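Local atomic coordinates of protein toll (Drosophila melanogaster, PDB entry 4LXR), a protein that binds the cleaved cytokine spaetzle C-106 through its leucine-rich-repeat ectodomain and so activates signalling in embryonic dorsal-ventral patterning and antifungal immunity. Residues 161-166 with 187-192; 171-176 with 193-198; 215-220 with 239-244. All blocks are in the same frame, centred on the assembly; numbering follows the deposited sequence.

Contact 1: 161-166 with 187-192; sequences MPSHLF and RGIFGK
Ile-189 lies against the ring of Phe-166 where two successive turns of the leucine-rich-repeat solenoid stack, in the loops that follow strands 151-155 and 174-176. The two side chains cross obliquely, and the isoleucine uses both of its branches. CD1 stands over one face of the ring, displaced toward the rim, in a CH-pi contact 4.2 Å from the Phe-166 centroid. The shorter branch meets the ring at a rim carbon, with Ile-189 CG2 3.5 Å from Phe-166 CD2. CG1 of Ile-189 sits between the backbone N and the carbonyl carbon (chi1 67°), and chi2 near 180° then stretches CD1 away from the backbone and over the ring. From its own segment, Leu-165 CD2 covers the opposite face of Phe-166, so the phenyl group is held between two aliphatic methyls. Ile-189 is itself shared: its CG1 lies over the centre of the Phe-190 ring, 4.0 Å above the plane. A branched aliphatic residue suits this place because it can give CD1 and CG2 to Phe-166 and CG1 to Phe-190.

Toward solvent the contact turns polar. Lys-192 gives only the root of its side chain, CB resting 3.4 Å from Phe-166 O, and the chain beyond leads away from the other segment. Arg-187 contributes its backbone here, while its guanidinium reaches Asp-213 in a salt bridge. Gly-188 follows with a positive phi, a backbone shape that glycine adopts easily. Ser-163, small enough to fit close beside the neighbouring loop, donates from OG to a lone pair of Arg-187 O, in the carbonyl plane and at 2.6 Å. A water completes the link, donating to Ser-163 OG at 3.0 Å and accepting from Arg-187 N at 2.9 Å.

Contact 2: 171-176 with 193-198; sequences NLESIE and MPKLKQ
Glu-173 lies alongside Lys-197, pointing the same way, its OE1 in a salt bridge with Lys-197 NZ at 3.0 Å. The ammonium comes from above the carboxylate plane. Glu-173 OE2 lies 2.7 Å from a water that probably donates to it and accepts a hydrogen bond from Lys-195 NZ, and that ammonium donates to Asn-171 OD1 at 2.9 Å. Replacing Glu-173 by alanine would probably leave Lys-197 NZ without its carboxylate mate and take away the negative charge near Lys-195.

The backbones meet as neighbouring turns of the leucine-rich-repeat solenoid, with Ser-174 and Gln-198 in a parallel bridge. Glu-173 O accepts from both Lys-197 N (2.8 Å) and Gln-198 N (2.9 Å), and Ile-175 N donates to Gln-198 O. Inward, Leu-172 CD2 rests on Met-193 SD at 3.7 Å, while Ile-175 crosses Leu-196 at about a right angle, CD1 to CD2 3.9 Å. Met-193, bent at chi3 (-70°), brings CE to Ile-175 CD1 too.

The end of Gln-198 bonds Asn-200 and also Gln-62 and His-109 of the spaetzle chain. The chemistry implies a division of labour: aliphatic carbons inside, one salt bridge and a lysine-asparagine hydrogen bond at the margin beside the ligand.

Contact 3: 215-220 with 239-244; sequences EGATSV and AHLTNV. With NAG (2-acetamido-2-deoxy-beta-D-glucopyranose), chain J.
Asn-243, which carries an N-linked sugar, meets the preceding turn of the leucine-rich-repeat solenoid through the same nitrogen that bears the glycan. ND2 is bonded to C1 of the N-acetylglucosamine and gives its remaining N-H to Thr-218 O at 2.7 Å. The acceptor lies close to the amide plane of Asn-243, and the donor is tilted 18° from the carbonyl plane of Thr-218. Since this bond crosses between repeats, it would tend to restrain rotation of the amide and so steady the root of the sugar. Two threonines lie side by side nearby, pointing the same way, with Thr-218 CG2 4.0 Å from Thr-242 OG1. That hydroxyl shares a hydrogen bond of 2.9 Å with O6 of the sugar, a second hold beyond the covalent link.

Toward the interior the contact becomes aliphatic. CD2 of Leu-241 touches both Ala-217 CB at 3.7 Å and Val-220 CB at 3.9 Å; alanine's small side chain allows this close approach. At the other end the His-240 ring reaches the backbone of Glu-215, and ND1 is hydrogen-bonded to Lys-211 O.

What positions these groups is a pair of type I turns, Ala-217 to Val-220 and Leu-241 to Val-244, with Ser-219 OG tying the first back to Leu-196 O. At the backbone angles of Gly-216 a CB would collide with Glu-215 O, so glycine suits the place. A water joins the two turns: it accepts from Asn-243 N at 2.8 Å and donates to Val-220 O at 2.7 Å, with a longer bond to Ala-217 O.

All three contacts join successive turns of one solenoid, toward the N-terminal end of the Toll ectodomain. Contacts 1 and 2 interleave along the chain and lie about 12 Å apart between centres; contact 3 follows both, its centre about 15 Å from that of contact 1 and about 12 Å from that of contact 2. Contact 2 brings strand 174-176 beside the start of strand 198-200, whereas contacts 1 and 3 lie in the loops between strands. A shared core connects them: Phe-166 packs on Met-193 and Ile-175, and Phe-190 on Leu-196 and Ala-217. The repeats thus share one continuous core, with spaetzle touching contact 2 and a glycan at contact 3.

Contact 1: 161-166 with 187-192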
loop_
_atom_site.group_PDB
_atom_site.type_symbol
_atom_site.label_atom_id
_atom_site.label_comp_id
_atom_site.label_asym_id
_atom_site.label_seq_id
_atom_site.Cartn_x
_atom_site.Cartn_y
_atom_site.Cartn_z
ATOM N N MET A 161 -21.557 -22.048 36.959
ATOM C CA MET A 161 -22.989 -21.922 36.748
ATOM C C MET A 161 -23.704 -23.174 37.204
ATOM O O MET A 161 -23.476 -24.247 36.641
ATOM C CB MET A 161 -23.304 -21.681 35.280
ATOM C CG MET A 161 -22.740 -20.370 34.757
ATOM S SD MET A 161 -22.635 -20.371 32.963
ATOM C CE MET A 161 -22.373 -18.632 32.598
ATOM N N PRO A 162 -24.580 -23.039 38.218
ATOM C CA PRO A 162 -25.347 -24.212 38.657
ATOM C C PRO A 162 -26.203 -24.625 37.480
ATOM O O PRO A 162 -26.645 -23.771 36.688
ATOM C CB PRO A 162 -26.198 -23.686 39.842
ATOM C CG PRO A 162 -25.412 -22.508 40.372
ATOM C CD PRO A 162 -24.771 -21.873 39.102
ATOM N N SER A 163 -26.366 -25.930 37.344
ATOM C CA SER A 163 -27.071 -26.534 36.221
ATOM C C SER A 163 -28.481 -25.987 36.036
ATOM O O SER A 163 -28.985 -26.004 34.932
ATOM C CB SER A 163 -27.155 -28.057 36.414
ATOM O OG SER A 163 -25.867 -28.641 36.331
ATOM N N HIS A 164 -29.118 -25.519 37.112
ATOM C CA HIS A 164 -30.532 -25.165 37.021
ATOM C C HIS A 164 -30.806 -23.847 36.289
ATOM O O HIS A 164 -31.963 -23.514 36.028
ATOM C CB HIS A 164 -31.275 -25.288 38.382
ATOM C CG HIS A 164 -30.960 -24.213 39.387
ATOM N ND1 HIS A 164 -30.070 -24.401 40.431
ATOM C CD2 HIS A 164 -31.481 -22.973 39.561
ATOM C CE1 HIS A 164 -30.033 -23.313 41.181
ATOM N NE2 HIS A 164 -30.877 -22.427 40.673
ATOM N N LEU A 165 -29.739 -23.141 35.907
ATOM C CA LEU A 165 -29.865 -21.916 35.122
ATOM C C LEU A 165 -30.495 -22.260 33.797
ATOM O O LEU A 165 -31.283 -21.478 33.254
ATOM C CB LEU A 165 -28.502 -21.243 34.902
ATOM C CG LEU A 165 -28.494 -19.950 34.055
ATOM C CD1 LEU A 165 -28.968 -18.702 34.846
ATOM C CD2 LEU A 165 -27.132 -19.711 33.492
ATOM N N PHE A 166 -30.181 -23.461 33.310
ATOM C CA PHE A 166 -30.620 -23.920 31.997
ATOM C C PHE A 166 -31.967 -24.627 31.945
ATOM O O PHE A 166 -32.396 -25.054 30.857
ATOM C CB PHE A 166 -29.532 -24.818 31.382
ATOM C CG PHE A 166 -28.165 -24.173 31.376
ATOM C CD1 PHE A 166 -27.783 -23.345 30.330
ATOM C CD2 PHE A 166 -27.284 -24.369 32.427
ATOM C CE1 PHE A 166 -26.534 -22.738 30.324
ATOM C CE2 PHE A 166 -26.040 -23.758 32.431
ATOM C CZ PHE A 166 -25.661 -22.941 31.358
ATOM N N ARG A 187 -22.822 -29.709 34.683
ATOM C CA ARG A 187 -23.224 -31.066 34.350
ATOM C C ARG A 187 -24.696 -31.172 33.989
ATOM O O ARG A 187 -25.528 -30.426 34.511
ATOM C CB ARG A 187 -22.920 -32.016 35.509
ATOM C CG ARG A 187 -21.441 -32.246 35.751
ATOM C CD ARG A 187 -20.745 -32.866 34.546
ATOM N NE ARG A 187 -19.479 -33.487 34.939
ATOM C CZ ARG A 187 -18.583 -33.977 34.089
ATOM N NH1 ARG A 187 -18.802 -33.914 32.788
ATOM N NH2 ARG A 187 -17.460 -34.527 34.538
ATOM N N GLY A 188 -25.001 -32.125 33.108
ATOM C CA GLY A 188 -26.363 -32.449 32.714
ATOM C C GLY A 188 -27.200 -31.293 32.172
ATOM O O GLY A 188 -28.390 -31.204 32.463
ATOM N N ILE A 189 -26.599 -30.410 31.385
ATOM C CA ILE A 189 -27.345 -29.251 30.887
ATOM C C ILE A 189 -27.878 -29.425 29.465
ATOM O O ILE A 189 -28.920 -28.878 29.108
ATOM C CB ILE A 189 -26.515 -27.946 30.966
ATOM C CG1 ILE A 189 -25.326 -27.997 30.003
ATOM C CG2 ILE A 189 -26.059 -27.689 32.402
ATOM C CD1 ILE A 189 -24.462 -26.747 30.051
ATOM N N PHE A 190 -27.170 -30.207 28.661
ATOM C CA PHE A 190 -27.497 -30.319 27.243
ATOM C C PHE A 190 -28.858 -30.966 26.951
ATOM O O PHE A 190 -29.515 -30.642 25.953
ATOM C CB PHE A 190 -26.372 -31.034 26.520
ATOM C CG PHE A 190 -25.087 -30.270 26.524
ATOM C CD1 PHE A 190 -24.937 -29.137 25.732
ATOM C CD2 PHE A 190 -24.029 -30.674 27.320
ATOM C CE1 PHE A 190 -23.753 -28.435 25.735
ATOM C CE2 PHE A 190 -22.849 -29.978 27.336
ATOM C CZ PHE A 190 -22.707 -28.851 26.532
ATOM N N GLY A 191 -29.294 -31.852 27.838
ATOM C CA GLY A 191 -30.629 -32.428 27.738
ATOM C C GLY A 191 -31.705 -31.365 27.894
ATOM O O GLY A 191 -32.849 -31.566 27.507
ATOM N N LYS A 192 -31.338 -30.220 28.462
ATOM C CA LYS A 192 -32.288 -29.119 28.639
ATOM C C LYS A 192 -32.416 -28.266 27.377
ATOM O O LYS A 192 -33.403 -27.561 27.208
ATOM C CB LYS A 192 -31.852 -28.225 29.807
ATOM C CG LYS A 192 -32.079 -28.839 31.174
ATOM C CD LYS A 192 -33.570 -29.135 31.367
ATOM C CE LYS A 192 -33.871 -29.866 32.677
ATOM N NZ LYS A 192 -35.340 -29.905 32.922
HETATM O O HOH W 1 -23.100 -28.823 37.437
#

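Contact 2: 171-176 with 193-198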
loop_
_atom_site.group_PDB
_atom_site.type_symbol
_atom_site.label_atom_id
_atom_site.label_comp_id
_atom_site.label_asym_id
_atom_site.label_seq_id
_atom_site.Cartn_x
_atom_site.Cartn_y
_atom_site.Cartn_z
ATOM N N ASN A 171 -35.476 -23.431 23.975
ATOM C CA ASN A 171 -35.268 -22.903 22.636
ATOM C C ASN A 171 -33.863 -22.419 22.341
ATOM O O ASN A 171 -33.588 -22.009 21.219
ATOM C CB ASN A 171 -36.321 -21.858 22.273
ATOM C CG ASN A 171 -37.552 -22.497 21.640
ATOM O OD1 ASN A 171 -37.428 -23.324 20.730
ATOM N ND2 ASN A 171 -38.734 -22.150 22.139
ATOM N N LEU A 172 -32.977 -22.495 23.334
ATOM C CA LEU A 172 -31.614 -21.979 23.175
ATOM C C LEU A 172 -30.834 -22.620 22.016
ATOM O O LEU A 172 -30.755 -23.855 21.886
ATOM C CB LEU A 172 -30.821 -22.064 24.487
ATOM C CG LEU A 172 -29.810 -20.912 24.625
ATOM C CD1 LEU A 172 -30.522 -19.567 24.567
ATOM C CD2 LEU A 172 -28.967 -21.019 25.915
ATOM N N GLU A 173 -30.255 -21.762 21.179
ATOM C CA GLU A 173 -29.462 -22.207 20.047
ATOM C C GLU A 173 -28.017 -21.750 20.112
ATOM O O GLU A 173 -27.132 -22.405 19.534
ATOM C CB GLU A 173 -30.111 -21.777 18.729
ATOM C CG GLU A 173 -31.525 -22.367 18.553
ATOM C CD GLU A 173 -32.024 -22.267 17.111
ATOM O OE1 GLU A 173 -31.239 -22.529 16.172
ATOM O OE2 GLU A 173 -33.199 -21.920 16.914
ATOM N N SER A 174 -27.776 -20.647 20.823
ATOM C CA SER A 174 -26.429 -20.116 20.991
ATOM C C SER A 174 -26.168 -19.684 22.414
ATOM O O SER A 174 -26.988 -19.001 23.019
ATOM C CB SER A 174 -26.186 -18.901 20.066
ATOM O OG SER A 174 -26.759 -19.156 18.791
ATOM N N ILE A 175 -25.000 -20.072 22.913
ATOM C CA ILE A 175 -24.519 -19.677 24.218
ATOM C C ILE A 175 -23.226 -18.933 23.989
ATOM O O ILE A 175 -22.325 -19.432 23.312
ATOM C CB ILE A 175 -24.193 -20.895 25.105
ATOM C CG1 ILE A 175 -25.463 -21.404 25.777
ATOM C CG2 ILE A 175 -23.151 -20.522 26.170
ATOM C CD1 ILE A 175 -25.332 -22.832 26.396
ATOM N N GLU A 176 -23.144 -17.736 24.550
ATOM C CA GLU A 176 -21.924 -16.973 24.503
ATOM C C GLU A 176 -21.508 -16.726 25.952
ATOM O O GLU A 176 -22.025 -15.813 26.602
ATOM C CB GLU A 176 -22.137 -15.651 23.733
ATOM C CG GLU A 176 -20.894 -14.704 23.725
ATOM C CD GLU A 176 -19.627 -15.412 23.237
ATOM O OE1 GLU A 176 -19.273 -15.261 22.036
ATOM O OE2 GLU A 176 -18.996 -16.139 24.046
ATOM N N MET A 193 -31.397 -28.319 26.516
ATOM C CA MET A 193 -31.319 -27.448 25.343
ATOM C C MET A 193 -31.098 -28.291 24.088
ATOM O O MET A 193 -29.997 -28.295 23.525
ATOM C CB MET A 193 -30.182 -26.425 25.504
ATOM C CG MET A 193 -30.288 -25.576 26.789
ATOM S SD MET A 193 -28.842 -24.533 27.068
ATOM C CE MET A 193 -27.615 -25.785 27.494
ATOM N N PRO A 194 -32.150 -29.010 23.656
ATOM C CA PRO A 194 -32.023 -30.002 22.579
ATOM C C PRO A 194 -31.816 -29.358 21.201
ATOM O O PRO A 194 -31.522 -30.079 20.258
ATOM C CB PRO A 194 -33.356 -30.778 22.648
ATOM C CG PRO A 194 -34.348 -29.792 23.228
ATOM C CD PRO A 194 -33.539 -28.899 24.165
ATOM N N LYS A 195 -31.945 -28.034 21.098
ATOM C CA LYS A 195 -31.661 -27.327 19.843
ATOM C C LYS A 195 -30.324 -26.588 19.867
ATOM O O LYS A 195 -30.000 -25.892 18.911
ATOM C CB LYS A 195 -32.777 -26.312 19.498
ATOM C CG LYS A 195 -34.182 -26.920 19.390
ATOM C CD LYS A 195 -35.280 -25.853 19.466
ATOM C CE LYS A 195 -35.183 -24.889 18.303
ATOM N NZ LYS A 195 -36.404 -24.049 18.130
ATOM N N LEU A 196 -29.543 -26.734 20.935
ATOM C CA LEU A 196 -28.304 -25.959 21.050
ATOM C C LEU A 196 -27.314 -26.208 19.892
ATOM O O LEU A 196 -26.922 -27.347 19.651
ATOM C CB LEU A 196 -27.616 -26.221 22.388
ATOM C CG LEU A 196 -26.397 -25.334 22.668
ATOM C CD1 LEU A 196 -26.763 -23.837 22.747
ATOM C CD2 LEU A 196 -25.738 -25.794 23.948
ATOM N N LYS A 197 -26.922 -25.148 19.178
ATOM C CA LYS A 197 -25.999 -25.304 18.043
ATOM C C LYS A 197 -24.624 -24.692 18.278
ATOM O O LYS A 197 -23.613 -25.263 17.876
ATOM C CB LYS A 197 -26.610 -24.742 16.751
ATOM C CG LYS A 197 -27.924 -25.413 16.352
ATOM C CD LYS A 197 -28.577 -24.696 15.159
ATOM C CE LYS A 197 -29.839 -25.436 14.717
ATOM N NZ LYS A 197 -30.932 -25.445 15.775
ATOM N N GLN A 198 -24.579 -23.549 18.953
ATOM C CA GLN A 198 -23.309 -22.843 19.146
ATOM C C GLN A 198 -22.944 -22.720 20.622
ATOM O O GLN A 198 -23.708 -22.175 21.433
ATOM C CB GLN A 198 -23.336 -21.450 18.474
ATOM C CG GLN A 198 -21.988 -20.724 18.492
ATOM C CD GLN A 198 -20.882 -21.516 17.780
ATOM O OE1 GLN A 198 -21.101 -22.059 16.693
ATOM N NE2 GLN A 198 -19.713 -21.632 18.424
HETATM O O HOH W 2 -34.892 -21.908 18.967
#

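Contact 3: 215-220 with 239-244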
loop_
_atom_site.group_PDB
_atom_site.type_symbol
_atom_site.label_atom_id
_atom_site.label_comp_id
_atom_site.label_asym_id
_atom_site.label_seq_id
_atom_site.Cartn_x
_atom_site.Cartn_y
_atom_site.Cartn_z
ATOM N N GLU A 215 -21.762 -34.937 27.230
ATOM C CA GLU A 215 -22.802 -35.962 27.134
ATOM C C GLU A 215 -24.170 -35.360 26.793
ATOM O O GLU A 215 -24.663 -34.454 27.470
ATOM C CB GLU A 215 -22.881 -36.761 28.434
ATOM C CG GLU A 215 -24.121 -37.580 28.576
ATOM C CD GLU A 215 -24.217 -38.202 29.950
ATOM O OE1 GLU A 215 -25.000 -37.691 30.780
ATOM O OE2 GLU A 215 -23.495 -39.193 30.201
ATOM N N GLY A 216 -24.781 -35.867 25.733
ATOM C CA GLY A 216 -26.066 -35.346 25.305
ATOM C C GLY A 216 -25.983 -34.194 24.309
ATOM O O GLY A 216 -27.005 -33.704 23.848
ATOM N N ALA A 217 -24.776 -33.767 23.956
ATOM C CA ALA A 217 -24.621 -32.579 23.103
ATOM C C ALA A 217 -24.600 -32.876 21.599
ATOM O O ALA A 217 -23.828 -32.281 20.863
ATOM C CB ALA A 217 -23.376 -31.798 23.510
ATOM N N THR A 218 -25.462 -33.784 21.147
ATOM C CA THR A 218 -25.482 -34.218 19.746
ATOM C C THR A 218 -25.993 -33.167 18.771
ATOM O O THR A 218 -25.844 -33.312 17.565
ATOM C CB THR A 218 -26.369 -35.470 19.549
ATOM O OG1 THR A 218 -27.643 -35.245 20.170
ATOM C CG2 THR A 218 -25.713 -36.703 20.170
ATOM N N SER A 219 -26.642 -32.135 19.287
ATOM C CA SER A 219 -27.141 -31.084 18.427
ATOM C C SER A 219 -26.037 -30.072 18.107
ATOM O O SER A 219 -26.163 -29.280 17.165
ATOM C CB SER A 219 -28.305 -30.380 19.114
ATOM O OG SER A 219 -27.855 -29.683 20.269
ATOM N N VAL A 220 -24.960 -30.098 18.885
ATOM C CA VAL A 220 -23.972 -29.013 18.858
ATOM C C VAL A 220 -23.168 -28.979 17.552
ATOM O O VAL A 220 -22.562 -29.970 17.163
ATOM C CB VAL A 220 -23.038 -29.036 20.102
ATOM C CG1 VAL A 220 -21.841 -28.044 19.940
ATOM C CG2 VAL A 220 -23.820 -28.714 21.366
ATOM N N ALA A 239 -15.842 -36.971 21.900
ATOM C CA ALA A 239 -16.549 -38.168 21.440
ATOM C C ALA A 239 -18.059 -38.007 21.291
ATOM O O ALA A 239 -18.659 -38.600 20.399
ATOM C CB ALA A 239 -16.243 -39.349 22.333
ATOM N N HIS A 240 -18.677 -37.224 22.165
ATOM C CA HIS A 240 -20.132 -37.089 22.122
ATOM C C HIS A 240 -20.615 -36.019 21.139
ATOM O O HIS A 240 -21.795 -35.968 20.810
ATOM C CB HIS A 240 -20.680 -36.804 23.522
ATOM C CG HIS A 240 -20.636 -37.988 24.432
ATOM N ND1 HIS A 240 -20.321 -37.890 25.769
ATOM C CD2 HIS A 240 -20.880 -39.298 24.197
ATOM C CE1 HIS A 240 -20.368 -39.091 26.319
ATOM N NE2 HIS A 240 -20.704 -39.962 25.386
ATOM N N LEU A 241 -19.703 -35.165 20.686
ATOM C CA LEU A 241 -20.044 -34.102 19.742
ATOM C C LEU A 241 -20.047 -34.647 18.322
ATOM O O LEU A 241 -19.271 -34.195 17.490
ATOM C CB LEU A 241 -19.041 -32.948 19.855
ATOM C CG LEU A 241 -19.011 -32.237 21.207
ATOM C CD1 LEU A 241 -17.835 -31.267 21.327
ATOM C CD2 LEU A 241 -20.322 -31.502 21.448
ATOM N N THR A 242 -20.916 -35.615 18.045
ATOM C CA THR A 242 -20.858 -36.331 16.774
ATOM C C THR A 242 -21.269 -35.495 15.568
ATOM O O THR A 242 -20.886 -35.808 14.443
ATOM C CB THR A 242 -21.686 -37.629 16.803
ATOM O OG1 THR A 242 -23.024 -37.330 17.217
ATOM C CG2 THR A 242 -21.063 -38.624 17.770
ATOM N N ASN A 243 -22.046 -34.443 15.797
ATOM C CA ASN A 243 -22.483 -33.577 14.709
ATOM C C ASN A 243 -21.713 -32.251 14.602
ATOM O O ASN A 243 -22.065 -31.380 13.799
ATOM C CB ASN A 243 -23.989 -33.314 14.824
ATOM C CG ASN A 243 -24.818 -34.552 14.524
ATOM O OD1 ASN A 243 -24.498 -35.309 13.612
ATOM N ND2 ASN A 243 -25.879 -34.767 15.301
ATOM N N VAL A 244 -20.673 -32.087 15.413
ATOM C CA VAL A 244 -19.930 -30.827 15.406
ATOM C C VAL A 244 -19.267 -30.564 14.037
ATOM O O VAL A 244 -18.735 -31.472 13.405
ATOM C CB VAL A 244 -18.909 -30.747 16.568
ATOM C CG1 VAL A 244 -17.682 -31.662 16.325
ATOM C CG2 VAL A 244 -18.487 -29.312 16.794
HETATM C C1 NAG J . -26.486 -36.057 15.070
HETATM C C2 NAG J . -27.316 -36.347 13.824
HETATM C C3 NAG J . -28.102 -37.638 14.000
HETATM C C4 NAG J . -27.128 -38.775 14.283
HETATM C C5 NAG J . -26.286 -38.439 15.515
HETATM C C6 NAG J . -25.226 -39.475 15.804
HETATM C C7 NAG J . -28.052 -34.542 12.358
HETATM C C8 NAG J . -29.016 -33.417 12.149
HETATM N N2 NAG J . -28.194 -35.233 13.492
HETATM O O3 NAG J . -28.851 -37.907 12.820
HETATM O O4 NAG J . -27.814 -40.008 14.479
HETATM O O5 NAG J . -25.607 -37.183 15.335
HETATM O O6 NAG J . -24.896 -39.503 17.186
HETATM O O7 NAG J . -27.183 -34.815 11.534
HETATM O O HOH W 3 -22.472 -32.610 17.926
#